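Local atomic coordinates of Ras-associated and pleckstrin homology domains-containing protein 1 (Homo sapiens, PDB entry 4GN1), a protein that mediates localized membrane signals, is implicated in regulating lamellipodial dynamics, negatively regulates cell adhesion, and targets EVL and VASP to the leading edge. Residues A[201-206]-A[218-223]; A[3-8]-A[21-26]; A[182-187]-A[238-243]. All coordinates share one frame; numbering follows the deposited sequence.

From the N terminus, contact 2 closes first, pairing 3-8 with 21-26 across a short hairpin in the Ras-associating domain. The remaining two contacts belong to the pleckstrin homology domain. Contact 3 opens at 182-187 and closes only at 238-243, and contact 1 opens and closes within that span, joining 201-206 to 218-223. These two contacts touch: strands 184-188 and 202-206 are antiparallel neighbours, with Y186 N 2.8 Å from V204 O. Strand 218-221 then leads into helix 225-240, whose C-terminal end, with the start of helix 242-251, supplies the second segment of contact 3. Contact 2 stands apart, its nearest atoms about 17 Å from contact 1 and about 12 Å from contact 3.

Contact 1 (A[201-206]-A[218-223]); sequences YCLVLK and KYLCCD
L203 and L220 interlock at the middle of the antiparallel hairpin formed by the last two strands of the pleckstrin homology (PH) fold, 202-206 and 218-221. The short strand axes run at 161° to each other, and four consecutive residue pairs, from C202-C221 to L205-K218, define the alignment. L203-L220 and L205-K218 are the hydrogen-bonded pairs, each joined by two backbone bonds.

The face carrying L203, L205 and L220 is the more deeply interlocked. L203 CG lies between the backbone N and the carbonyl carbon (chi1 65°), and the branch CD2 reaches along the neighbouring strand into a notch. One wall of that notch is L220 CB, 3.6 Å from L203 CD2; the other is the sulphur of C222, with C222 SG also 3.6 Å from L203 CD2. L220 returns the fit, for L220 CD1 sits against two leucine methyls, 4.0 Å from L205 CD1 and 4.2 Å from L203 CD1. Beyond the hairpin, L203 packs on I235 of helix 225-240, the C-terminal helix of the PH fold, while L220 meets L140 and L205 meets L178 on other strands.

The opposite face has shallower relief. V204 and Y219 lie side by side and point the same way, with V204 CG2 4.0 Å from Y219 CD1, an oblique approach to the ring. Next to them C202 SG rests 3.9 Å from C221 CB. K141 adds a cation-pi contact to the Y219 ring.

Next to the C202-C221 pair, C222 N donates to Y201 O at 2.7 Å, with an N-H...O angle of 159°, and the Y201 ring turns its edge to the carbonyl oxygen of C222, which lies 4.0 Å from Y201 CD2.

Contact 2 (A[3-8]-A[21-26]); sequences VKKLVI and MVDERQ
The carbonyl oxygen of L6 is gripped from the opposing strand by V22 N, at 2.6 Å and with an almost straight N-H...O angle of 178°. M21 CA adds a C-H...O contact to the same oxygen, 3.4 Å from L6 O. In return L6 N donates to V22 O, completing a hydrogen-bonded antiparallel pair. V22 CG1 and CG2 meet I8, whose side chain crosses that of V22 at about a right angle with I8 CD1 3.9 Å from V22 CG1; helices 28-39 and 68-72 cover this face.

The two strands are the first hairpin of the ubiquitin-like Ras-associating fold, and 17-23 is an outermost strand within the chain. In relatives this second strand is the edge that pairs with Ras-type GTPases.

On the other face K5 CD lies 3.8 Å from M21 SD. At the hairpin's open end E24 reaches back over K4: K4 N donates to E24 OE2 at 2.9 Å, coming from 39° out of the carboxylate plane. E24 begins the bend of a type I turn from D23 to Q26. Within it D23 OD1 accepts from R25 N at 2.7 Å, an Asx turn, and Q26 OE1 accepts from D23 N.

Contact 3 (A[182-187]-A[238-243]); sequences HVNVYY and AKYGKQ
K239 and Y240 meet V183 and N184 in a small, largely polar contact bridged by water, where the C-terminal helix of the PH fold, which ends just after Y240, comes beside the start of strand 184-188. Only 155 Å² is buried between the segments, and no apolar side-chain pair forms across them; what joins them is one weak direct bond and three waters. The Ras-associating domain is close by: R60 touches both N184 and Y240, and the Y240 ring meets that of H65. The site therefore lies where the two domains adjoin.

K239 reaches across with its chain extended as far as CE, and a bend at the last torsion (chi4 80°) turns the amino group to the strand. There K239 NZ makes a weak hydrogen bond to V183 O at 3.1 Å; the carbonyl oxygen of L180 is its stronger protein partner. K239 NZ also donates to water 2 at 2.7 Å, and that water donates to N184 OD1 at 2.8 Å.

N184 OD1 thus collects two water protons, the second from water 1, which lies 2.7 Å from N184 OD1. Water 1 in turn accepts from Y240 OH at 2.6 Å, so the amide and the phenol are linked through water, their planes only 22° apart. The other end of the amide, N184 ND2, bonds to a malonate ion, probably from the crystallisation liquor, that Y186 OH also binds.

The Y240 ring has K239 CG over the centre of one face, while at its edge, in the ring plane, water 3 accepts from V185 N at 2.7 Å and donates to Y240 OH at 3.3 Å.

Contact 1 (A[201-206]-A[218-223])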
loop_
_atom_site.group_PDB
_atom_site.type_symbol
_atom_site.label_atom_id
_atom_site.label_comp_id
_atom_site.label_asym_id
_atom_site.label_seq_id
_atom_site.Cartn_x
_atom_site.Cartn_y
_atom_site.Cartn_z
ATOM N N TYR A 201 -3.138 2.747 -13.734
ATOM C CA TYR A 201 -2.142 2.637 -12.669
ATOM C C TYR A 201 -2.325 3.743 -11.606
ATOM O O TYR A 201 -1.645 4.772 -11.625
ATOM C CB TYR A 201 -0.740 2.569 -13.263
ATOM C CG TYR A 201 -0.682 1.621 -14.426
ATOM C CD1 TYR A 201 -0.850 0.248 -14.229
ATOM C CD2 TYR A 201 -0.486 2.082 -15.732
ATOM C CE1 TYR A 201 -0.807 -0.645 -15.289
ATOM C CE2 TYR A 201 -0.439 1.198 -16.804
ATOM C CZ TYR A 201 -0.602 -0.171 -16.574
ATOM O OH TYR A 201 -0.565 -1.095 -17.614
ATOM N N CYS A 202 -3.274 3.502 -10.700
ATOM C CA CYS A 202 -3.727 4.490 -9.727
ATOM C C CYS A 202 -3.504 4.098 -8.272
ATOM O O CYS A 202 -3.834 2.977 -7.853
ATOM C CB CYS A 202 -5.217 4.766 -9.913
ATOM S SG CYS A 202 -5.656 5.686 -11.395
ATOM N N LEU A 203 -2.985 5.046 -7.495
ATOM C CA LEU A 203 -2.909 4.906 -6.031
ATOM C C LEU A 203 -3.757 5.975 -5.299
ATOM O O LEU A 203 -3.980 7.068 -5.825
ATOM C CB LEU A 203 -1.462 4.943 -5.561
ATOM C CG LEU A 203 -0.678 6.246 -5.763
ATOM C CD1 LEU A 203 0.428 6.319 -4.713
ATOM C CD2 LEU A 203 -0.083 6.344 -7.152
ATOM N N VAL A 204 -4.227 5.645 -4.096
ATOM C CA VAL A 204 -5.142 6.491 -3.353
ATOM C C VAL A 204 -4.605 6.574 -1.944
ATOM O O VAL A 204 -4.196 5.561 -1.366
ATOM C CB VAL A 204 -6.594 5.926 -3.303
ATOM C CG1 VAL A 204 -7.533 6.854 -2.537
ATOM C CG2 VAL A 204 -7.168 5.695 -4.691
ATOM N N LEU A 205 -4.579 7.797 -1.412
ATOM C CA LEU A 205 -4.182 8.057 -0.023
ATOM C C LEU A 205 -5.370 8.652 0.729
ATOM O O LEU A 205 -5.990 9.613 0.271
ATOM C CB LEU A 205 -2.982 8.988 0.022
ATOM C CG LEU A 205 -1.798 8.585 -0.844
ATOM C CD1 LEU A 205 -1.149 9.833 -1.379
ATOM C CD2 LEU A 205 -0.785 7.803 -0.043
ATOM N N LYS A 206 -5.731 8.016 1.837
ATOM C CA LYS A 206 -6.779 8.527 2.730
ATOM C C LYS A 206 -6.585 8.033 4.149
ATOM O O LYS A 206 -5.979 6.986 4.376
ATOM C CB LYS A 206 -8.194 8.146 2.259
ATOM C CG LYS A 206 -8.497 6.653 2.299
ATOM C CD LYS A 206 -9.997 6.400 2.426
ATOM C CE LYS A 206 -10.260 4.990 2.949
ATOM N NZ LYS A 206 -9.868 4.902 4.379
ATOM N N LYS A 218 -6.970 11.661 -1.639
ATOM C CA LYS A 218 -6.078 12.059 -2.722
ATOM C C LYS A 218 -5.953 10.941 -3.753
ATOM O O LYS A 218 -5.691 9.783 -3.397
ATOM C CB LYS A 218 -4.704 12.387 -2.159
ATOM C CG LYS A 218 -4.704 13.529 -1.166
ATOM C CD LYS A 218 -5.102 14.814 -1.860
ATOM C CE LYS A 218 -4.979 16.027 -0.958
ATOM N NZ LYS A 218 -5.811 17.126 -1.508
ATOM N N TYR A 219 -6.136 11.295 -5.027
ATOM C CA TYR A 219 -6.058 10.325 -6.121
ATOM C C TYR A 219 -4.898 10.595 -7.057
ATOM O O TYR A 219 -4.777 11.691 -7.590
ATOM C CB TYR A 219 -7.337 10.347 -6.930
ATOM C CG TYR A 219 -8.574 10.025 -6.145
ATOM C CD1 TYR A 219 -9.124 8.774 -6.210
ATOM C CD2 TYR A 219 -9.207 10.992 -5.362
ATOM C CE1 TYR A 219 -10.275 8.468 -5.520
ATOM C CE2 TYR A 219 -10.364 10.700 -4.657
ATOM C CZ TYR A 219 -10.888 9.429 -4.739
ATOM O OH TYR A 219 -12.021 9.081 -4.062
ATOM N N LEU A 220 -4.058 9.590 -7.268
ATOM C CA LEU A 220 -2.882 9.738 -8.117
ATOM C C LEU A 220 -2.877 8.693 -9.234
ATOM O O LEU A 220 -3.272 7.540 -9.017
ATOM C CB LEU A 220 -1.608 9.627 -7.287
ATOM C CG LEU A 220 -1.411 10.706 -6.233
ATOM C CD1 LEU A 220 -0.262 10.383 -5.278
ATOM C CD2 LEU A 220 -1.205 12.049 -6.905
ATOM N N CYS A 221 -2.435 9.098 -10.420
ATOM C CA CYS A 221 -2.366 8.203 -11.576
ATOM C C CYS A 221 -0.955 8.192 -12.150
ATOM O O CYS A 221 -0.347 9.249 -12.350
ATOM C CB CYS A 221 -3.365 8.622 -12.656
ATOM S SG CYS A 221 -3.398 7.523 -14.085
ATOM N N CYS A 222 -0.446 6.998 -12.424
ATOM C CA CYS A 222 0.919 6.853 -12.868
ATOM C C CYS A 222 0.948 6.497 -14.341
ATOM O O CYS A 222 -0.043 5.974 -14.873
ATOM C CB CYS A 222 1.613 5.778 -12.055
ATOM S SG CYS A 222 1.597 6.109 -10.285
ATOM N N ASP A 223 2.091 6.763 -14.979
ATOM C CA ASP A 223 2.280 6.497 -16.413
ATOM C C ASP A 223 2.171 5.019 -16.771
ATOM O O ASP A 223 1.663 4.681 -17.843
ATOM C CB ASP A 223 3.637 7.037 -16.918
ATOM C CG ASP A 223 3.590 8.517 -17.287
ATOM O OD1 ASP A 223 4.667 9.169 -17.268
ATOM O OD2 ASP A 223 2.487 9.035 -17.592
#

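Contact 2 (A[3-8]-A[21-26])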
loop_
_atom_site.group_PDB
_atom_site.type_symbol
_atom_site.label_atom_id
_atom_site.label_comp_id
_atom_site.label_asym_id
_atom_site.label_seq_id
_atom_site.Cartn_x
_atom_site.Cartn_y
_atom_site.Cartn_z
ATOM N N VAL A 3 -10.483 -11.163 26.553
ATOM C CA VAL A 3 -10.189 -10.671 25.163
ATOM C C VAL A 3 -11.285 -11.015 24.156
ATOM O O VAL A 3 -11.533 -12.187 23.878
ATOM C CB VAL A 3 -8.821 -11.159 24.637
ATOM C CG1 VAL A 3 -7.724 -10.177 25.043
ATOM C CG2 VAL A 3 -8.513 -12.574 25.118
ATOM N N LYS A 4 -11.917 -9.979 23.610
ATOM C CA LYS A 4 -13.085 -10.131 22.743
ATOM C C LYS A 4 -12.798 -10.915 21.461
ATOM O O LYS A 4 -11.765 -10.725 20.801
ATOM C CB LYS A 4 -13.657 -8.767 22.363
ATOM C CG LYS A 4 -14.006 -7.849 23.526
ATOM C CD LYS A 4 -13.537 -6.430 23.204
ATOM C CE LYS A 4 -14.630 -5.382 23.376
ATOM N NZ LYS A 4 -14.429 -4.292 22.375
ATOM N N LYS A 5 -13.755 -11.777 21.126
ATOM C CA LYS A 5 -13.737 -12.587 19.918
ATOM C C LYS A 5 -14.565 -11.927 18.826
ATOM O O LYS A 5 -15.555 -11.241 19.112
ATOM C CB LYS A 5 -14.346 -13.952 20.219
ATOM C CG LYS A 5 -13.791 -14.649 21.450
ATOM C CD LYS A 5 -12.418 -15.227 21.159
ATOM C CE LYS A 5 -11.578 -15.340 22.414
ATOM N NZ LYS A 5 -10.274 -15.893 21.973
ATOM N N LEU A 6 -14.177 -12.146 17.574
ATOM C CA LEU A 6 -14.996 -11.720 16.427
ATOM C C LEU A 6 -14.899 -12.692 15.253
ATOM O O LEU A 6 -13.804 -13.060 14.832
ATOM C CB LEU A 6 -14.623 -10.303 15.965
ATOM C CG LEU A 6 -15.281 -9.799 14.669
ATOM C CD1 LEU A 6 -16.685 -9.248 14.878
ATOM C CD2 LEU A 6 -14.402 -8.725 14.051
ATOM N N VAL A 7 -16.058 -13.088 14.728
ATOM C CA VAL A 7 -16.148 -13.873 13.510
ATOM C C VAL A 7 -16.191 -12.959 12.285
ATOM O O VAL A 7 -17.111 -12.172 12.117
ATOM C CB VAL A 7 -17.348 -14.838 13.524
ATOM C CG1 VAL A 7 -17.214 -15.860 12.402
ATOM C CG2 VAL A 7 -17.440 -15.571 14.861
ATOM N N ILE A 8 -15.150 -13.047 11.459
ATOM C CA ILE A 8 -15.083 -12.324 10.196
ATOM C C ILE A 8 -15.454 -13.245 9.034
ATOM O O ILE A 8 -15.390 -14.466 9.155
ATOM C CB ILE A 8 -13.675 -11.726 9.960
ATOM C CG1 ILE A 8 -12.625 -12.833 9.852
ATOM C CG2 ILE A 8 -13.325 -10.788 11.101
ATOM C CD1 ILE A 8 -11.286 -12.366 9.338
ATOM N N MET A 21 -13.024 -17.170 13.344
ATOM C CA MET A 21 -12.949 -16.334 14.521
ATOM C C MET A 21 -11.567 -15.685 14.671
ATOM O O MET A 21 -10.553 -16.340 14.539
ATOM C CB MET A 21 -13.316 -17.153 15.762
ATOM C CG MET A 21 -13.520 -16.313 17.010
ATOM S SD MET A 21 -13.905 -17.335 18.434
ATOM C CE MET A 21 -12.330 -18.176 18.699
ATOM N N VAL A 22 -11.547 -14.390 14.949
ATOM C CA VAL A 22 -10.317 -13.667 15.290
ATOM C C VAL A 22 -10.529 -13.043 16.675
ATOM O O VAL A 22 -11.652 -12.985 17.146
ATOM C CB VAL A 22 -9.996 -12.568 14.252
ATOM C CG1 VAL A 22 -9.845 -13.171 12.862
ATOM C CG2 VAL A 22 -11.080 -11.488 14.250
ATOM N N ASP A 23 -9.469 -12.610 17.348
ATOM C CA ASP A 23 -9.642 -11.883 18.586
ATOM C C ASP A 23 -8.958 -10.514 18.519
ATOM O O ASP A 23 -8.173 -10.243 17.606
ATOM C CB ASP A 23 -9.155 -12.704 19.789
ATOM C CG ASP A 23 -7.636 -12.783 19.881
ATOM O OD1 ASP A 23 -6.936 -11.771 19.671
ATOM O OD2 ASP A 23 -7.129 -13.875 20.171
ATOM N N GLU A 24 -9.241 -9.667 19.508
ATOM C CA GLU A 24 -8.860 -8.261 19.427
ATOM C C GLU A 24 -7.352 -8.047 19.572
ATOM O O GLU A 24 -6.863 -6.954 19.375
ATOM C CB GLU A 24 -9.636 -7.415 20.441
ATOM C CG GLU A 24 -9.186 -7.637 21.875
ATOM C CD GLU A 24 -10.004 -6.852 22.875
ATOM O OE1 GLU A 24 -10.173 -5.626 22.669
ATOM O OE2 GLU A 24 -10.478 -7.457 23.861
ATOM N N ARG A 25 -6.612 -9.084 19.913
ATOM C CA ARG A 25 -5.151 -8.926 20.053
ATOM C C ARG A 25 -4.368 -9.302 18.789
ATOM O O ARG A 25 -3.185 -9.054 18.706
ATOM C CB ARG A 25 -4.633 -9.754 21.235
ATOM C CG ARG A 25 -4.966 -9.179 22.610
ATOM C CD ARG A 25 -4.484 -10.107 23.720
ATOM N NE ARG A 25 -3.025 -10.174 23.767
ATOM C CZ ARG A 25 -2.255 -9.377 24.507
ATOM N NH1 ARG A 25 -2.810 -8.450 25.279
ATOM N NH2 ARG A 25 -0.928 -9.507 24.475
ATOM N N GLN A 26 -5.032 -9.918 17.820
ATOM C CA GLN A 26 -4.305 -10.583 16.753
ATOM C C GLN A 26 -3.820 -9.620 15.703
ATOM O O GLN A 26 -4.513 -8.670 15.353
ATOM C CB GLN A 26 -5.153 -11.680 16.107
ATOM C CG GLN A 26 -5.234 -12.944 16.953
ATOM C CD GLN A 26 -6.145 -13.992 16.346
ATOM O OE1 GLN A 26 -7.208 -13.671 15.831
ATOM N NE2 GLN A 26 -5.730 -15.237 16.402
#

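Contact 3 (A[182-187]-A[238-243])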
loop_
_atom_site.group_PDB
_atom_site.type_symbol
_atom_site.label_atom_id
_atom_site.label_comp_id
_atom_site.label_asym_id
_atom_site.label_seq_id
_atom_site.Cartn_x
_atom_site.Cartn_y
_atom_site.Cartn_z
ATOM N N HIS A 182 -1.067 9.477 9.099
ATOM C CA HIS A 182 -2.457 9.036 9.265
ATOM C C HIS A 182 -3.156 8.837 7.949
ATOM O O HIS A 182 -4.362 9.094 7.841
ATOM C CB HIS A 182 -3.252 9.999 10.182
ATOM C CG HIS A 182 -2.563 10.286 11.507
ATOM N ND1 HIS A 182 -2.436 9.350 12.493
ATOM C CD2 HIS A 182 -1.933 11.437 11.977
ATOM C CE1 HIS A 182 -1.770 9.882 13.525
ATOM N NE2 HIS A 182 -1.460 11.161 13.212
ATOM N N VAL A 183 -2.404 8.414 6.934
ATOM C CA VAL A 183 -3.006 7.933 5.697
ATOM C C VAL A 183 -2.467 6.547 5.324
ATOM O O VAL A 183 -1.261 6.268 5.433
ATOM C CB VAL A 183 -2.836 8.902 4.487
ATOM C CG1 VAL A 183 -3.419 10.282 4.792
ATOM C CG2 VAL A 183 -1.383 8.995 4.026
ATOM N N ASN A 184 -3.383 5.688 4.904
ATOM C CA ASN A 184 -3.038 4.442 4.278
ATOM C C ASN A 184 -2.973 4.672 2.774
ATOM O O ASN A 184 -3.457 5.689 2.279
ATOM C CB ASN A 184 -4.088 3.389 4.623
ATOM C CG ASN A 184 -4.078 3.019 6.086
ATOM O OD1 ASN A 184 -3.050 3.137 6.762
ATOM N ND2 ASN A 184 -5.213 2.549 6.587
ATOM N N VAL A 185 -2.367 3.741 2.055
ATOM C CA VAL A 185 -2.248 3.849 0.627
ATOM C C VAL A 185 -2.969 2.647 0.041
ATOM O O VAL A 185 -2.907 1.558 0.596
ATOM C CB VAL A 185 -0.760 4.017 0.150
ATOM C CG1 VAL A 185 0.146 2.861 0.566
ATOM C CG2 VAL A 185 -0.699 4.179 -1.353
ATOM N N TYR A 186 -3.678 2.864 -1.056
ATOM C CA TYR A 186 -4.533 1.834 -1.656
ATOM C C TYR A 186 -4.236 1.804 -3.136
ATOM O O TYR A 186 -3.650 2.753 -3.666
ATOM C CB TYR A 186 -6.013 2.190 -1.455
ATOM C CG TYR A 186 -6.384 2.506 -0.014
ATOM C CD1 TYR A 186 -5.922 3.665 0.604
ATOM C CD2 TYR A 186 -7.198 1.638 0.734
ATOM C CE1 TYR A 186 -6.238 3.947 1.908
ATOM C CE2 TYR A 186 -7.518 1.914 2.057
ATOM C CZ TYR A 186 -7.035 3.077 2.634
ATOM O OH TYR A 186 -7.339 3.407 3.948
ATOM N N TYR A 187 -4.634 0.718 -3.797
ATOM C CA TYR A 187 -4.759 0.681 -5.258
ATOM C C TYR A 187 -6.196 0.936 -5.646
ATOM O O TYR A 187 -7.111 0.351 -5.066
ATOM C CB TYR A 187 -4.375 -0.678 -5.811
ATOM C CG TYR A 187 -2.949 -1.093 -5.557
ATOM C CD1 TYR A 187 -1.892 -0.537 -6.290
ATOM C CD2 TYR A 187 -2.647 -2.070 -4.596
ATOM C CE1 TYR A 187 -0.585 -0.934 -6.069
ATOM C CE2 TYR A 187 -1.331 -2.474 -4.371
ATOM C CZ TYR A 187 -0.312 -1.896 -5.104
ATOM O OH TYR A 187 0.993 -2.282 -4.879
ATOM N N ALA A 238 8.328 4.884 3.841
ATOM C CA ALA A 238 8.230 6.146 4.572
ATOM C C ALA A 238 7.113 6.155 5.628
ATOM O O ALA A 238 7.203 6.893 6.610
ATOM C CB ALA A 238 8.010 7.276 3.582
ATOM N N LYS A 239 6.059 5.352 5.417
ATOM C CA LYS A 239 5.016 5.205 6.440
ATOM C C LYS A 239 5.395 4.230 7.558
ATOM O O LYS A 239 5.296 4.570 8.747
ATOM C CB LYS A 239 3.672 4.774 5.849
ATOM C CG LYS A 239 2.590 4.671 6.921
ATOM C CD LYS A 239 1.205 4.606 6.339
ATOM C CE LYS A 239 0.187 4.335 7.425
ATOM N NZ LYS A 239 -0.189 5.530 8.224
ATOM N N TYR A 240 5.792 3.021 7.159
ATOM C CA TYR A 240 5.971 1.917 8.076
ATOM C C TYR A 240 7.401 1.683 8.520
ATOM O O TYR A 240 7.624 1.065 9.556
ATOM C CB TYR A 240 5.393 0.650 7.475
ATOM C CG TYR A 240 3.891 0.726 7.257
ATOM C CD1 TYR A 240 3.000 0.719 8.342
ATOM C CD2 TYR A 240 3.361 0.800 5.964
ATOM C CE1 TYR A 240 1.628 0.793 8.145
ATOM C CE2 TYR A 240 2.007 0.895 5.748
ATOM C CZ TYR A 240 1.143 0.886 6.841
ATOM O OH TYR A 240 -0.191 0.966 6.626
ATOM N N GLY A 241 8.367 2.138 7.722
ATOM C CA GLY A 241 9.798 1.955 8.031
ATOM C C GLY A 241 10.232 0.550 8.393
ATOM O O GLY A 241 9.705 -0.407 7.868
ATOM N N LYS A 242 11.191 0.432 9.309
ATOM C CA LYS A 242 11.869 -0.846 9.647
ATOM C C LYS A 242 10.888 -1.978 9.926
ATOM O O LYS A 242 11.180 -3.157 9.680
ATOM C CB LYS A 242 12.826 -0.639 10.845
ATOM C CG LYS A 242 13.306 -1.918 11.538
ATOM C CD LYS A 242 14.555 -1.693 12.378
ATOM C CE LYS A 242 15.027 -3.000 13.011
ATOM N NZ LYS A 242 16.016 -2.807 14.120
ATOM N N GLN A 243 9.719 -1.603 10.436
ATOM C CA GLN A 243 8.640 -2.541 10.694
ATOM C C GLN A 243 8.268 -3.388 9.457
ATOM O O GLN A 243 7.954 -4.577 9.603
ATOM C CB GLN A 243 7.432 -1.776 11.243
ATOM C CG GLN A 243 6.202 -2.629 11.540
ATOM C CD GLN A 243 6.415 -3.605 12.680
ATOM O OE1 GLN A 243 6.669 -4.775 12.451
ATOM N NE2 GLN A 243 6.320 -3.127 13.898
HETATM O O HOH W 1 -1.888 1.481 8.491
HETATM O O HOH W 2 -2.830 5.340 8.456
HETATM O O HOH W 3 -1.198 1.851 3.659
#